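Local atomic coordinates of NEQ263 (PDB entry 5BN3), a protein that probably binds ATP as one subunit type of the catalytic core of an archaeal ATP synthase. Residues P107-A121 against N330-I344. Sequence-based numbering, arbitrary orientation.
Sequences PNEILYTGISSIDVA and NGMSKKHKKYADILI. With DIO (1,4-diethylene dioxide), chain N.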
ATOM      1  N   PRO B 107      20.056  -6.071 -35.281  1.00 35.20           N
ATOM      2  CA  PRO B 107      19.009  -6.596 -36.167  1.00 35.20           C
ATOM      3  C   PRO B 107      18.492  -5.525 -37.128  1.00 41.13           C
ATOM      4  O   PRO B 107      18.276  -4.385 -36.712  1.00 38.01           O
ATOM      5  CB  PRO B 107      17.910  -7.015 -35.189  1.00 43.22           C
ATOM      6  CG  PRO B 107      18.666  -7.409 -33.954  1.00 35.31           C
ATOM      7  CD  PRO B 107      19.817  -6.433 -33.871  1.00 40.78           C
ATOM      8  N   ASN B 108      18.313  -5.890 -38.396  1.00 34.81           N
ATOM      9  CA  ASN B 108      17.914  -4.936 -39.429  1.00 40.04           C
ATOM     10  C   ASN B 108      17.058  -5.580 -40.514  1.00 37.88           C
ATOM     11  O   ASN B 108      16.709  -4.936 -41.506  1.00 46.65           O
ATOM     12  CB  ASN B 108      19.151  -4.311 -40.076  1.00 44.31           C
ATOM     13  CG  ASN B 108      19.960  -5.320 -40.870  1.00 42.49           C
ATOM     14  OD1 ASN B 108      20.097  -6.476 -40.468  1.00 58.49           O
ATOM     15  ND2 ASN B 108      20.494  -4.891 -42.007  1.00 70.26           N
ATOM     16  N   GLU B 109      16.733  -6.856 -40.329  1.00 34.42           N
ATOM     17  CA  GLU B 109      15.974  -7.608 -41.323  1.00 36.33           C
ATOM     18  C   GLU B 109      14.606  -8.027 -40.781  1.00 44.59           C
ATOM     19  O   GLU B 109      14.514  -8.817 -39.840  1.00 35.31           O
ATOM     20  CB  GLU B 109      16.773  -8.835 -41.768  1.00 43.01           C
ATOM     21  CG  GLU B 109      16.091  -9.691 -42.816  1.00 48.53           C
ATOM     22  CD  GLU B 109      16.907 -10.916 -43.190  1.00 72.97           C
ATOM     23  OE1 GLU B 109      18.123 -10.946 -42.893  1.00 68.85           O
ATOM     24  OE2 GLU B 109      16.330 -11.852 -43.780  1.00 75.26           O
ATOM     25  N   ILE B 110      13.546  -7.494 -41.380  1.00 31.03           N
ATOM     26  CA  ILE B 110      12.182  -7.806 -40.959  1.00 29.98           C
ATOM     27  C   ILE B 110      11.798  -9.262 -41.231  1.00 38.18           C
ATOM     28  O   ILE B 110      11.978  -9.765 -42.341  1.00 37.19           O
ATOM     29  CB  ILE B 110      11.155  -6.879 -41.654  1.00 40.92           C
ATOM     30  CG1 ILE B 110      11.303  -5.441 -41.147  1.00 40.13           C
ATOM     31  CG2 ILE B 110       9.736  -7.368 -41.412  1.00 38.93           C
ATOM     32  CD1 ILE B 110      10.311  -4.467 -41.764  1.00 41.08           C
ATOM     33  N   LEU B 111      11.281  -9.932 -40.203  1.00 34.23           N
ATOM     34  CA  LEU B 111      10.642 -11.235 -40.365  1.00 36.92           C
ATOM     35  C   LEU B 111       9.141 -11.009 -40.500  1.00 38.74           C
ATOM     36  O   LEU B 111       8.467 -10.682 -39.520  1.00 34.71           O
ATOM     37  CB  LEU B 111      10.915 -12.131 -39.153  1.00 42.21           C
ATOM     38  CG  LEU B 111      12.337 -12.640 -38.912  1.00 41.01           C
ATOM     39  CD1 LEU B 111      12.445 -13.297 -37.547  1.00 44.73           C
ATOM     40  CD2 LEU B 111      12.733 -13.627 -39.991  1.00 45.73           C
ATOM     41  N   TYR B 112       8.609 -11.179 -41.706  1.00 33.82           N
ATOM     42  CA  TYR B 112       7.186 -10.936 -41.923  1.00 37.62           C
ATOM     43  C   TYR B 112       6.292 -12.027 -41.336  1.00 39.85           C
ATOM     44  O   TYR B 112       6.454 -13.214 -41.628  1.00 43.58           O
ATOM     45  CB  TYR B 112       6.891 -10.693 -43.406  1.00 39.60           C
ATOM     46  CG  TYR B 112       7.302  -9.310 -43.835  1.00 44.95           C
ATOM     47  CD1 TYR B 112       6.500  -8.217 -43.553  1.00 48.96           C
ATOM     48  CD2 TYR B 112       8.502  -9.091 -44.493  1.00 47.61           C
ATOM     49  CE1 TYR B 112       6.871  -6.952 -43.925  1.00 52.72           C
ATOM     50  CE2 TYR B 112       8.881  -7.824 -44.872  1.00 48.70           C
ATOM     51  CZ  TYR B 112       8.058  -6.762 -44.582  1.00 50.12           C
ATOM     52  OH  TYR B 112       8.411  -5.491 -44.946  1.00 70.08           O
ATOM     53  N   THR B 113       5.352 -11.601 -40.500  1.00 34.51           N
ATOM     54  CA  THR B 113       4.461 -12.512 -39.797  1.00 36.42           C
ATOM     55  C   THR B 113       3.194 -12.764 -40.594  1.00 35.89           C
ATOM     56  O   THR B 113       2.523 -13.776 -40.399  1.00 34.42           O
ATOM     57  CB  THR B 113       4.069 -11.954 -38.413  1.00 35.91           C
ATOM     58  OG1 THR B 113       3.274 -10.772 -38.576  1.00 38.97           O
ATOM     59  CG2 THR B 113       5.311 -11.616 -37.610  1.00 37.37           C
ATOM     60  N   GLY B 114       2.864 -11.832 -41.485  1.00 33.76           N
ATOM     61  CA  GLY B 114       1.630 -11.914 -42.245  1.00 35.68           C
ATOM     62  C   GLY B 114       0.468 -11.316 -41.479  1.00 40.78           C
ATOM     63  O   GLY B 114      -0.675 -11.335 -41.940  1.00 36.29           O
ATOM     64  N   ILE B 115       0.771 -10.785 -40.299  1.00 36.15           N
ATOM     65  CA  ILE B 115      -0.228 -10.168 -39.436  1.00 33.15           C
ATOM     66  C   ILE B 115      -0.113  -8.645 -39.525  1.00 36.50           C
ATOM     67  O   ILE B 115       0.902  -8.073 -39.128  1.00 33.76           O
ATOM     68  CB  ILE B 115      -0.034 -10.633 -37.976  1.00 38.01           C
ATOM     69  CG1 ILE B 115      -0.079 -12.165 -37.901  1.00 36.82           C
ATOM     70  CG2 ILE B 115      -1.088 -10.022 -37.070  1.00 30.18           C
ATOM     71  CD1 ILE B 115       0.455 -12.737 -36.600  1.00 36.00           C
ATOM     72  N   SER B 116      -1.156  -7.997 -40.040  1.00 32.88           N
ATOM     73  CA  SER B 116      -1.125  -6.559 -40.313  1.00 34.34           C
ATOM     74  C   SER B 116      -0.827  -5.704 -39.086  1.00 34.76           C
ATOM     75  O   SER B 116      -0.021  -4.778 -39.150  1.00 35.20           O
ATOM     76  CB  SER B 116      -2.449  -6.110 -40.933  1.00 45.06           C
ATOM     77  OG  SER B 116      -2.718  -6.818 -42.125  1.00 39.93           O
ATOM     78  N   SER B 117      -1.485  -6.016 -37.974  1.00 30.89           N
ATOM     79  CA  SER B 117      -1.316  -5.255 -36.739  1.00 33.45           C
ATOM     80  C   SER B 117       0.114  -5.314 -36.202  1.00 39.25           C
ATOM     81  O   SER B 117       0.513  -4.479 -35.389  1.00 38.09           O
ATOM     82  CB  SER B 117      -2.311  -5.731 -35.680  1.00 30.77           C
ATOM     83  OG  SER B 117      -2.219  -7.127 -35.469  1.00 36.15           O
ATOM     84  N   ILE B 118       0.883  -6.295 -36.667  1.00 33.82           N
ATOM     85  CA  ILE B 118       2.300  -6.390 -36.324  1.00 38.56           C
ATOM     86  C   ILE B 118       3.190  -5.815 -37.430  1.00 37.38           C
ATOM     87  O   ILE B 118       3.982  -4.907 -37.185  1.00 36.84           O
ATOM     88  CB  ILE B 118       2.714  -7.854 -36.064  1.00 31.95           C
ATOM     89  CG1 ILE B 118       2.066  -8.374 -34.776  1.00 39.52           C
ATOM     90  CG2 ILE B 118       4.228  -7.977 -35.975  1.00 34.05           C
ATOM     91  CD1 ILE B 118       2.400  -9.823 -34.463  1.00 35.73           C
ATOM     92  N   ASP B 119       3.047  -6.337 -38.647  1.00 32.05           N
ATOM     93  CA  ASP B 119       3.978  -6.040 -39.741  1.00 32.87           C
ATOM     94  C   ASP B 119       4.147  -4.564 -40.120  1.00 37.33           C
ATOM     95  O   ASP B 119       5.256  -4.125 -40.420  1.00 37.01           O
ATOM     96  CB  ASP B 119       3.608  -6.852 -40.988  1.00 35.52           C
ATOM     97  CG  ASP B 119       3.887  -8.333 -40.829  1.00 48.30           C
ATOM     98  OD1 ASP B 119       4.636  -8.709 -39.902  1.00 42.09           O
ATOM     99  OD2 ASP B 119       3.364  -9.123 -41.642  1.00 47.69           O
ATOM    100  N   VAL B 120       3.056  -3.805 -40.121  1.00 36.91           N
ATOM    101  CA  VAL B 120       3.121  -2.404 -40.537  1.00 33.47           C
ATOM    102  C   VAL B 120       3.829  -1.514 -39.516  1.00 34.18           C
ATOM    103  O   VAL B 120       4.875  -0.937 -39.804  1.00 33.58           O
ATOM    104  CB  VAL B 120       1.718  -1.832 -40.833  1.00 34.48           C
ATOM    105  CG1 VAL B 120       1.816  -0.369 -41.212  1.00 38.37           C
ATOM    106  CG2 VAL B 120       1.058  -2.617 -41.952  1.00 34.38           C
ATOM    107  N   ALA B 121       3.267  -1.419 -38.316  1.00 31.83           N
ATOM    108  CA  ALA B 121       3.774  -0.475 -37.325  1.00 34.86           C
ATOM    109  C   ALA B 121       4.789  -1.070 -36.351  1.00 37.42           C
ATOM    110  O   ALA B 121       5.640  -0.355 -35.835  1.00 36.49           O
ATOM    111  CB  ALA B 121       2.627   0.152 -36.566  1.00 40.44           C
ATOM    112  N   ASN B 330      14.905   0.074 -38.050  1.00 44.53           N
ATOM    113  CA  ASN B 330      16.099  -0.457 -38.705  1.00 40.85           C
ATOM    114  C   ASN B 330      15.795  -1.254 -39.973  1.00 49.03           C
ATOM    115  O   ASN B 330      16.639  -1.354 -40.863  1.00 49.97           O
ATOM    116  CB  ASN B 330      16.899  -1.344 -37.742  1.00 49.94           C
ATOM    117  CG  ASN B 330      17.516  -0.567 -36.600  1.00 50.82           C
ATOM    118  OD1 ASN B 330      17.586   0.660 -36.633  1.00 65.03           O
ATOM    119  ND2 ASN B 330      17.985  -1.285 -35.584  1.00 67.69           N
ATOM    120  N   GLY B 331      14.599  -1.831 -40.052  1.00 39.29           N
ATOM    121  CA  GLY B 331      14.263  -2.702 -41.163  1.00 46.62           C
ATOM    122  C   GLY B 331      13.254  -2.150 -42.152  1.00 44.26           C
ATOM    123  O   GLY B 331      12.957  -2.793 -43.160  1.00 46.42           O
ATOM    124  N   MET B 332      12.733  -0.958 -41.880  1.00 43.28           N
ATOM    125  CA  MET B 332      11.658  -0.399 -42.695  1.00 50.72           C
ATOM    126  C   MET B 332      12.155   0.497 -43.825  1.00 50.15           C
ATOM    127  O   MET B 332      13.067   1.307 -43.642  1.00 45.50           O
ATOM    128  CB  MET B 332      10.679   0.378 -41.812  1.00 46.41           C
ATOM    129  CG  MET B 332      10.039  -0.470 -40.735  1.00 49.54           C
ATOM    130  SD  MET B 332       9.286   0.502 -39.417  1.00 68.23           S
ATOM    131  CE  MET B 332       7.983   1.316 -40.326  1.00 50.10           C
ATOM    132  N   SER B 333      11.540   0.346 -44.994  1.00 48.48           N
ATOM    133  CA  SER B 333      11.783   1.237 -46.122  1.00 55.02           C
ATOM    134  C   SER B 333      11.188   2.597 -45.795  1.00 47.54           C
ATOM    135  O   SER B 333      10.474   2.738 -44.802  1.00 42.25           O
ATOM    136  CB  SER B 333      11.134   0.681 -47.390  1.00 46.43           C
ATOM    137  OG  SER B 333       9.719   0.742 -47.311  1.00 41.14           O
ATOM    138  N   LYS B 334      11.480   3.603 -46.613  1.00 46.61           N
ATOM    139  CA  LYS B 334      10.892   4.921 -46.402  1.00 49.69           C
ATOM    140  C   LYS B 334       9.378   4.871 -46.579  1.00 36.47           C
ATOM    141  O   LYS B 334       8.644   5.554 -45.868  1.00 51.89           O
ATOM    142  CB  LYS B 334      11.514   5.961 -47.337  1.00 58.12           C
ATOM    143  CG  LYS B 334      12.915   6.382 -46.931  1.00 80.52           C
ATOM    144  CD  LYS B 334      12.935   6.940 -45.515  1.00 90.08           C
ATOM    145  CE  LYS B 334      14.142   6.439 -44.737  1.00 82.12           C
ATOM    146  NZ  LYS B 334      15.429   6.786 -45.396  1.00 89.61           N
ATOM    147  N   LYS B 335       8.920   4.053 -47.523  1.00 44.30           N
ATOM    148  CA  LYS B 335       7.491   3.858 -47.741  1.00 46.02           C
ATOM    149  C   LYS B 335       6.841   3.187 -46.532  1.00 44.83           C
ATOM    150  O   LYS B 335       5.763   3.583 -46.095  1.00 48.33           O
ATOM    151  CB  LYS B 335       7.252   3.008 -48.990  1.00 50.30           C
ATOM    152  CG  LYS B 335       5.780   2.766 -49.299  1.00 50.09           C
ATOM    153  CD  LYS B 335       5.602   1.789 -50.453  1.00 54.48           C
ATOM    154  CE  LYS B 335       4.152   1.747 -50.917  1.00 72.96           C
ATOM    155  NZ  LYS B 335       3.932   0.757 -52.009  1.00 78.50           N
ATOM    156  N   HIS B 336       7.509   2.168 -45.999  1.00 49.37           N
ATOM    157  CA  HIS B 336       7.016   1.436 -44.838  1.00 44.34           C
ATOM    158  C   HIS B 336       6.916   2.365 -43.629  1.00 41.34           C
ATOM    159  O   HIS B 336       5.936   2.319 -42.881  1.00 42.11           O
ATOM    160  CB  HIS B 336       7.947   0.260 -44.539  1.00 42.25           C
ATOM    161  CG  HIS B 336       7.369  -0.761 -43.607  1.00 45.28           C
ATOM    162  ND1 HIS B 336       7.803  -2.065 -43.580  1.00 42.97           N
ATOM    163  CD2 HIS B 336       6.397  -0.664 -42.668  1.00 40.44           C
ATOM    164  CE1 HIS B 336       7.123  -2.735 -42.663  1.00 39.40           C
ATOM    165  NE2 HIS B 336       6.267  -1.908 -42.097  1.00 39.77           N
ATOM    166  N   LYS B 337       7.929   3.206 -43.444  1.00 43.03           N
ATOM    167  CA  LYS B 337       7.936   4.181 -42.357  1.00 45.17           C
ATOM    168  C   LYS B 337       6.769   5.150 -42.473  1.00 49.54           C
ATOM    169  O   LYS B 337       6.145   5.508 -41.475  1.00 38.94           O
ATOM    170  CB  LYS B 337       9.260   4.953 -42.333  1.00 45.35           C
ATOM    171  CG  LYS B 337      10.459   4.109 -41.927  1.00 59.30           C
ATOM    172  CD  LYS B 337      11.768   4.874 -42.105  1.00 59.46           C
ATOM    173  CE  LYS B 337      12.968   4.002 -41.752  1.00 65.56           C
ATOM    174  NZ  LYS B 337      14.267   4.699 -41.970  1.00 77.10           N
ATOM    175  N   LYS B 338       6.477   5.564 -43.701  1.00 48.44           N
ATOM    176  CA  LYS B 338       5.384   6.491 -43.960  1.00 55.63           C
ATOM    177  C   LYS B 338       4.035   5.891 -43.570  1.00 40.50           C
ATOM    178  O   LYS B 338       3.211   6.555 -42.939  1.00 48.99           O
ATOM    179  CB  LYS B 338       5.375   6.898 -45.436  1.00 57.56           C
ATOM    180  CG  LYS B 338       4.282   7.886 -45.796  1.00 77.11           C
ATOM    181  CD  LYS B 338       4.144   8.038 -47.302  1.00 98.01           C
ATOM    182  CE  LYS B 338       2.891   8.821 -47.659  1.00109.93           C
ATOM    183  NZ  LYS B 338       2.887  10.175 -47.041  1.00 92.16           N
ATOM    184  N   TYR B 339       3.815   4.633 -43.939  1.00 40.60           N
ATOM    185  CA  TYR B 339       2.564   3.953 -43.616  1.00 41.02           C
ATOM    186  C   TYR B 339       2.404   3.724 -42.115  1.00 44.41           C
ATOM    187  O   TYR B 339       1.310   3.880 -41.575  1.00 41.30           O
ATOM    188  CB  TYR B 339       2.457   2.623 -44.371  1.00 51.67           C
ATOM    189  CG  TYR B 339       1.844   2.751 -45.746  1.00 53.24           C
ATOM    190  CD1 TYR B 339       0.468   2.772 -45.911  1.00 49.16           C
ATOM    191  CD2 TYR B 339       2.641   2.847 -46.877  1.00 61.46           C
ATOM    192  CE1 TYR B 339      -0.099   2.887 -47.164  1.00 60.61           C
ATOM    193  CE2 TYR B 339       2.085   2.963 -48.134  1.00 56.30           C
ATOM    194  CZ  TYR B 339       0.714   2.983 -48.271  1.00 62.96           C
ATOM    195  OH  TYR B 339       0.152   3.097 -49.519  1.00 65.03           O
ATOM    196  N   ALA B 340       3.490   3.348 -41.449  1.00 44.23           N
ATOM    197  CA  ALA B 340       3.451   3.114 -40.009  1.00 42.24           C
ATOM    198  C   ALA B 340       3.110   4.394 -39.258  1.00 43.64           C
ATOM    199  O   ALA B 340       2.291   4.387 -38.339  1.00 43.11           O
ATOM    200  CB  ALA B 340       4.774   2.564 -39.527  1.00 38.79           C
ATOM    201  N   ASP B 341       3.747   5.491 -39.655  1.00 42.97           N
ATOM    202  CA  ASP B 341       3.511   6.783 -39.026  1.00 44.16           C
ATOM    203  C   ASP B 341       2.064   7.242 -39.211  1.00 49.69           C
ATOM    204  O   ASP B 341       1.428   7.697 -38.261  1.00 46.19           O
ATOM    205  CB  ASP B 341       4.480   7.830 -39.584  1.00 48.82           C
ATOM    206  CG  ASP B 341       4.757   8.953 -38.602  1.00 84.18           C
ATOM    207  OD1 ASP B 341       5.016   8.657 -37.416  1.00 94.66           O
ATOM    208  OD2 ASP B 341       4.714  10.130 -39.014  1.00 94.29           O
ATOM    209  N   ILE B 342       1.542   7.109 -40.427  1.00 44.13           N
ATOM    210  CA  ILE B 342       0.173   7.524 -40.726  1.00 44.89           C
ATOM    211  C   ILE B 342      -0.841   6.669 -39.957  1.00 53.09           C
ATOM    212  O   ILE B 342      -1.864   7.173 -39.496  1.00 45.09           O
ATOM    213  CB  ILE B 342      -0.102   7.500 -42.261  1.00 53.90           C
ATOM    214  CG1 ILE B 342      -0.609   8.861 -42.751  1.00 69.04           C
ATOM    215  CG2 ILE B 342      -1.086   6.399 -42.643  1.00 55.13           C
ATOM    216  CD1 ILE B 342      -2.064   9.133 -42.413  1.00 72.60           C
ATOM    217  N   LEU B 343      -0.542   5.382 -39.796  1.00 39.07           N
ATOM    218  CA  LEU B 343      -1.448   4.480 -39.097  1.00 38.95           C
ATOM    219  C   LEU B 343      -1.493   4.809 -37.611  1.00 43.24           C
ATOM    220  O   LEU B 343      -2.567   4.969 -37.035  1.00 40.75           O
ATOM    221  CB  LEU B 343      -1.017   3.025 -39.298  1.00 41.54           C
ATOM    222  CG  LEU B 343      -1.683   1.991 -38.387  1.00 47.49           C
ATOM    223  CD1 LEU B 343      -3.155   1.831 -38.732  1.00 40.82           C
ATOM    224  CD2 LEU B 343      -0.961   0.654 -38.460  1.00 38.39           C
ATOM    225  N   ILE B 344      -0.316   4.919 -37.004  1.00 39.27           N
ATOM    226  CA  ILE B 344      -0.207   5.162 -35.571  1.00 39.03           C
ATOM    227  C   ILE B 344      -0.792   6.515 -35.166  1.00 33.69           C
ATOM    228  O   ILE B 344      -1.591   6.601 -34.231  1.00 40.68           O
ATOM    229  CB  ILE B 344       1.262   5.077 -35.106  1.00 40.71           C
ATOM    230  CG1 ILE B 344       1.781   3.643 -35.239  1.00 47.96           C
ATOM    231  CG2 ILE B 344       1.396   5.548 -33.673  1.00 38.72           C
ATOM    232  CD1 ILE B 344       0.961   2.626 -34.468  1.00 43.99           C
TER
HETATM  233  C1  DIO N 502       9.122  -2.385 -46.948  1.00 78.91           C
HETATM  234  C2  DIO N 502      10.843  -2.652 -45.548  1.00 59.85           C
HETATM  235  C1' DIO N 502       9.243  -3.811 -47.374  1.00 90.15           C
HETATM  236  C2' DIO N 502      10.972  -4.077 -45.964  1.00 78.81           C
HETATM  237  O1  DIO N 502       9.520  -2.265 -45.632  1.00 69.70           O
HETATM  238  O1' DIO N 502      10.561  -4.214 -47.278  1.00101.35           O
HETATM  239  O   HOH W   1      13.642  -5.498 -43.676  1.00 40.60           O
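His336 reaches from the first turn of helix 334-356 to the backbone carbonyls of Asp119 and Val120. With CG anti to its backbone N (chi1 -165°), its NE2 is shared between Asp119 O at 3.0 Å and Val120 O at 2.9 Å, both weak, bent bonds at the ring edge. Elsewhere on that edge, ND1 donates to O1 of a bound dioxane, 2.7 Å away, probably a crystallisation additive. Imidazole suits this place because it offers a flat face to Met332 CG and two nitrogens at different points of its edge; donating from both at once would require the protonated, probably cationic, form. With a leucine here both carbonyls would probably lack a partner in this segment, leaving the segments less firmly held. The Asp119 carboxylate points the other way: its OD1 accepts from Thr113 N and OG1, and OD2 from Gly114 N, fixing the turn that presents the carbonyls. Beyond the histidine, contact is apolar: Ala340 is small enough to let Ala121 approach, whose CB lies 3.6 Å from Ile344 CD1, while Val120 CG1 meets Leu343 CD2. A water bridges Ile110 N and Gly331 O, and Asn330 ND2 donates weakly to Pro107 O. Weak bonds to carbonyls, one water bridge and apolar packing thus together join the nucleotide-binding domain to the C-terminal helices, without a salt bridge between the segments.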